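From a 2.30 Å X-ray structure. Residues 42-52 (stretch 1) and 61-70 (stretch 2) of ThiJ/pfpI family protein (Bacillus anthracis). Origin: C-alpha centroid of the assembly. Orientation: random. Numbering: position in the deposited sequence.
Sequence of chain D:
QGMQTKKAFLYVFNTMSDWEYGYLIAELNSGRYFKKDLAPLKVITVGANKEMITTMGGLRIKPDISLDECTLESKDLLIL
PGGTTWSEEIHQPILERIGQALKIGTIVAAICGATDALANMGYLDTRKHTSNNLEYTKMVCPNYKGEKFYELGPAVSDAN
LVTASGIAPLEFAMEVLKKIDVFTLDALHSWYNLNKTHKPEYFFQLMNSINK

Stretch 1, residues 42-52: KVITVGANKEM
Stretch 2 (61-70) IKPDISLDEC

Two segments of one chain lie side by side, burying 888 Å² in total. Residues 43-47 form a strand; its end pairs in parallel with the short strand 65-66, with Val46 (phi/psi -121/126) beside Ile65 (-140/171; CA-CA 5.0 Å) and Gly47 (-103/165) beside Ser66 (-103/159; CA-CA 4.9 Å). The backbone ladder is brief: Ile65 N donates to Thr45 O (3.2 Å), Gly47 N to Ile65 O (3.0 Å), and Leu67 N reaches Gly47 O at 2.8 Å in a weak, bent bond. Val46 CA lies 3.4 Å from Ile65 O as a CA-H...O contact.

Just before the paired residues, Thr45 and Asp64 clasp each other. Asp64 (phi/psi -64/-50, chi1 m) accepts Thr45 N on OD2 at 3.0 Å, while Asp64 N donates to Thr45 OG1 at 3.0 Å and weakly to Thr45 O at 3.1 Å. The p rotamer of Thr45 places its hydroxyl for this exchange; one water sits 2.8 Å from Thr45 OG1 and donates to Lys62 O at 2.7 Å. Thr45 is buried, but Asp64 N and the water satisfy its hydroxyl. Short polar side chains suit this site because each meets the neighbouring backbone directly.

Val46 and Ile65 share a face of the sheet, and Val46 CB packs 3.9 Å from Ile65 CG1. With chi1 p and chi2 t, Ile65 brings CD1 to 4.0 Å from Ile44 CG2, which is also 3.5 Å from Asp64 CB. Val46 (chi1 18°, between wells) fits CG2 against Leu67 (t, p), 3.9 Å from Leu67 CA and 4.4 Å from Leu67 CD1. Ile44, Ile65, Val46 and Leu67 thus make a chain of apolar contacts; Val46 and Leu67 are buried, as suits side chains with no polar group to satisfy.

On the face of Ser66, Gly47 leaves a hollow filled by the buried Pro63 ring: Pro63 CB is 3.9 Å from Gly47 N. A CB on Gly47 would lie only 3.0 Å from Pro63 CG and would clash with Asn49 O at 2.5 Å. The same ring, C-gamma exo, is touched by the following loop, with Glu51 O 3.2 Å from Pro63 CD. That loop is braced by Asn49 (chi1 p), whose OD1 accepts Glu51 N at 2.8 Å.

Lys50 (m, -130°, p, m) leaves its CA sideways, then folds over stretch 2. Its CG lies 3.8 Å from Ser66 CB, and NZ donates to Pro63 O at 3.1 Å, despite standing 4.1 Å from the like-charged Lys62 NZ. Glu69 OE1 accepts Ser66 N at 2.8 Å, while a type I turn from Leu67 to Cys70 closes with Cys70 N to Leu67 O at 3.1 Å. The CA-to-CB bond of Met52 (m, -147°, p) points sideways, but its end comes nearer, with CG 3.7 Å from Lys62 CD; Met52 CA makes a CA-H...O contact with Ile61 O at 3.3 Å.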

# COMPACT_ATOMS: atom_id res chain seq x y z
N LYS D 42 0.39 5.41 16.95
CA LYS D 42 -0.99 5.13 16.50
C LYS D 42 -1.42 6.13 15.43
O LYS D 42 -1.21 7.32 15.60
CB LYS D 42 -1.97 5.13 17.68
CG LYS D 42 -1.79 3.93 18.64
CD LYS D 42 -2.29 2.58 17.99
CE LYS D 42 -1.14 1.54 17.72
NZ LYS D 42 -1.62 0.12 17.43
N VAL D 43 -1.88 5.60 14.30
CA VAL D 43 -2.37 6.37 13.16
C VAL D 43 -3.88 6.58 13.38
O VAL D 43 -4.66 5.62 13.48
CB VAL D 43 -2.03 5.68 11.81
CG1 VAL D 43 -2.71 6.44 10.54
CG2 VAL D 43 -0.50 5.55 11.66
N ILE D 44 -4.26 7.85 13.54
CA ILE D 44 -5.68 8.29 13.57
C ILE D 44 -6.14 8.76 12.20
O ILE D 44 -5.60 9.73 11.63
CB ILE D 44 -5.93 9.41 14.61
CG1 ILE D 44 -5.32 9.03 15.97
CG2 ILE D 44 -7.47 9.67 14.76
CD1 ILE D 44 -4.73 10.22 16.75
N THR D 45 -7.12 8.10 11.64
CA THR D 45 -7.63 8.56 10.34
C THR D 45 -8.53 9.81 10.53
O THR D 45 -9.38 9.82 11.41
CB THR D 45 -8.32 7.43 9.51
OG1 THR D 45 -9.47 6.97 10.15
CG2 THR D 45 -7.39 6.26 9.27
N VAL D 46 -8.28 10.88 9.76
CA VAL D 46 -9.11 12.09 9.83
C VAL D 46 -9.76 12.42 8.49
O VAL D 46 -9.12 12.45 7.49
CB VAL D 46 -8.43 13.33 10.45
CG1 VAL D 46 -6.92 13.28 10.51
CG2 VAL D 46 -8.90 14.57 9.73
N GLY D 47 -11.08 12.58 8.50
CA GLY D 47 -11.87 12.80 7.30
C GLY D 47 -12.22 14.25 7.27
O GLY D 47 -12.03 14.95 8.30
N ALA D 48 -12.68 14.72 6.10
CA ALA D 48 -13.25 16.09 6.00
C ALA D 48 -14.45 16.16 6.93
O ALA D 48 -14.72 17.21 7.49
CB ALA D 48 -13.67 16.47 4.55
N ASN D 49 -15.14 15.03 7.08
CA ASN D 49 -16.23 14.81 7.98
C ASN D 49 -16.27 13.29 8.28
O ASN D 49 -15.44 12.54 7.79
CB ASN D 49 -17.49 15.22 7.30
CG ASN D 49 -17.79 14.34 6.09
OD1 ASN D 49 -17.48 13.14 6.06
ND2 ASN D 49 -18.39 14.95 5.08
N LYS D 50 -17.28 12.83 9.04
CA LYS D 50 -17.33 11.48 9.62
C LYS D 50 -17.84 10.42 8.66
O LYS D 50 -17.86 9.24 8.97
CB LYS D 50 -18.14 11.50 10.92
CG LYS D 50 -17.41 12.33 12.04
CD LYS D 50 -17.25 11.61 13.46
CE LYS D 50 -16.33 10.32 13.44
NZ LYS D 50 -16.71 9.26 12.36
N GLU D 51 -18.24 10.88 7.47
CA GLU D 51 -18.70 10.02 6.38
C GLU D 51 -17.58 9.04 5.99
O GLU D 51 -16.38 9.40 5.91
CB GLU D 51 -19.13 10.82 5.11
CG GLU D 51 -20.41 11.76 5.16
CD GLU D 51 -20.65 12.57 3.78
OE1 GLU D 51 -19.76 12.56 2.87
OE2 GLU D 51 -21.73 13.24 3.62
N MET D 52 -18.02 7.81 5.75
CA MET D 52 -17.22 6.79 5.14
C MET D 52 -16.77 7.22 3.78
O MET D 52 -17.52 7.90 3.01
CB MET D 52 -18.03 5.48 5.07
CG MET D 52 -18.19 4.89 6.50
SD MET D 52 -18.22 3.13 6.60
CE MET D 52 -16.54 2.87 6.12
N ILE D 61 -13.79 2.96 4.29
CA ILE D 61 -13.15 3.22 5.54
C ILE D 61 -13.94 4.23 6.38
O ILE D 61 -14.41 5.23 5.87
CB ILE D 61 -11.68 3.75 5.27
CG1 ILE D 61 -10.87 2.63 4.61
CG2 ILE D 61 -11.03 4.35 6.55
CD1 ILE D 61 -9.51 3.11 4.00
N LYS D 62 -13.98 4.00 7.67
CA LYS D 62 -14.70 4.84 8.60
C LYS D 62 -13.69 5.74 9.24
O LYS D 62 -12.80 5.23 9.95
CB LYS D 62 -15.39 3.96 9.67
CG LYS D 62 -16.29 4.68 10.71
CD LYS D 62 -17.36 5.63 10.02
CE LYS D 62 -18.34 6.35 11.05
NZ LYS D 62 -18.49 5.58 12.33
N PRO D 63 -13.75 7.06 8.96
CA PRO D 63 -12.81 7.96 9.60
C PRO D 63 -12.98 7.92 11.11
O PRO D 63 -14.10 7.80 11.63
CB PRO D 63 -13.19 9.34 9.02
CG PRO D 63 -13.81 9.04 7.79
CD PRO D 63 -14.64 7.81 8.06
N ASP D 64 -11.84 7.94 11.80
CA ASP D 64 -11.80 8.01 13.26
C ASP D 64 -12.39 9.29 13.77
O ASP D 64 -13.19 9.25 14.69
CB ASP D 64 -10.36 7.90 13.77
CG ASP D 64 -9.83 6.51 13.65
OD1 ASP D 64 -10.66 5.61 13.68
OD2 ASP D 64 -8.61 6.31 13.50
N ILE D 65 -11.95 10.40 13.22
CA ILE D 65 -12.43 11.68 13.59
C ILE D 65 -12.60 12.57 12.35
O ILE D 65 -12.19 12.21 11.23
CB ILE D 65 -11.45 12.37 14.62
CG1 ILE D 65 -10.15 12.89 13.92
CG2 ILE D 65 -11.19 11.43 15.83
CD1 ILE D 65 -9.02 13.34 14.88
N SER D 66 -13.21 13.73 12.55
CA SER D 66 -13.50 14.68 11.51
C SER D 66 -12.49 15.77 11.63
O SER D 66 -11.89 15.89 12.65
CB SER D 66 -14.96 15.20 11.61
OG SER D 66 -15.08 16.38 12.42
N LEU D 67 -12.24 16.53 10.58
CA LEU D 67 -11.22 17.57 10.66
C LEU D 67 -11.42 18.48 11.87
O LEU D 67 -10.47 18.83 12.54
CB LEU D 67 -11.18 18.39 9.38
CG LEU D 67 -10.10 19.48 9.27
CD1 LEU D 67 -8.70 18.95 9.66
CD2 LEU D 67 -10.11 20.12 7.85
N ASP D 68 -12.66 18.86 12.16
CA ASP D 68 -12.98 19.67 13.35
C ASP D 68 -12.41 19.14 14.65
O ASP D 68 -11.77 19.87 15.39
CB ASP D 68 -14.48 19.70 13.57
CG ASP D 68 -15.15 20.83 12.87
OD1 ASP D 68 -14.40 21.74 12.39
OD2 ASP D 68 -16.42 20.79 12.81
N GLU D 69 -12.67 17.87 14.92
CA GLU D 69 -12.21 17.14 16.11
C GLU D 69 -10.68 17.01 16.24
O GLU D 69 -10.22 16.51 17.21
CB GLU D 69 -12.82 15.73 16.09
CG GLU D 69 -14.31 15.67 16.49
CD GLU D 69 -15.11 14.52 15.81
OE1 GLU D 69 -14.53 13.71 15.06
OE2 GLU D 69 -16.35 14.41 16.02
N CYS D 70 -9.91 17.51 15.28
CA CYS D 70 -8.48 17.22 15.19
C CYS D 70 -7.67 18.42 15.54
O CYS D 70 -7.98 19.50 15.07
CB CYS D 70 -8.15 16.81 13.74
SG CYS D 70 -6.37 16.82 13.33
O HOH W 1 -10.26 4.33 9.85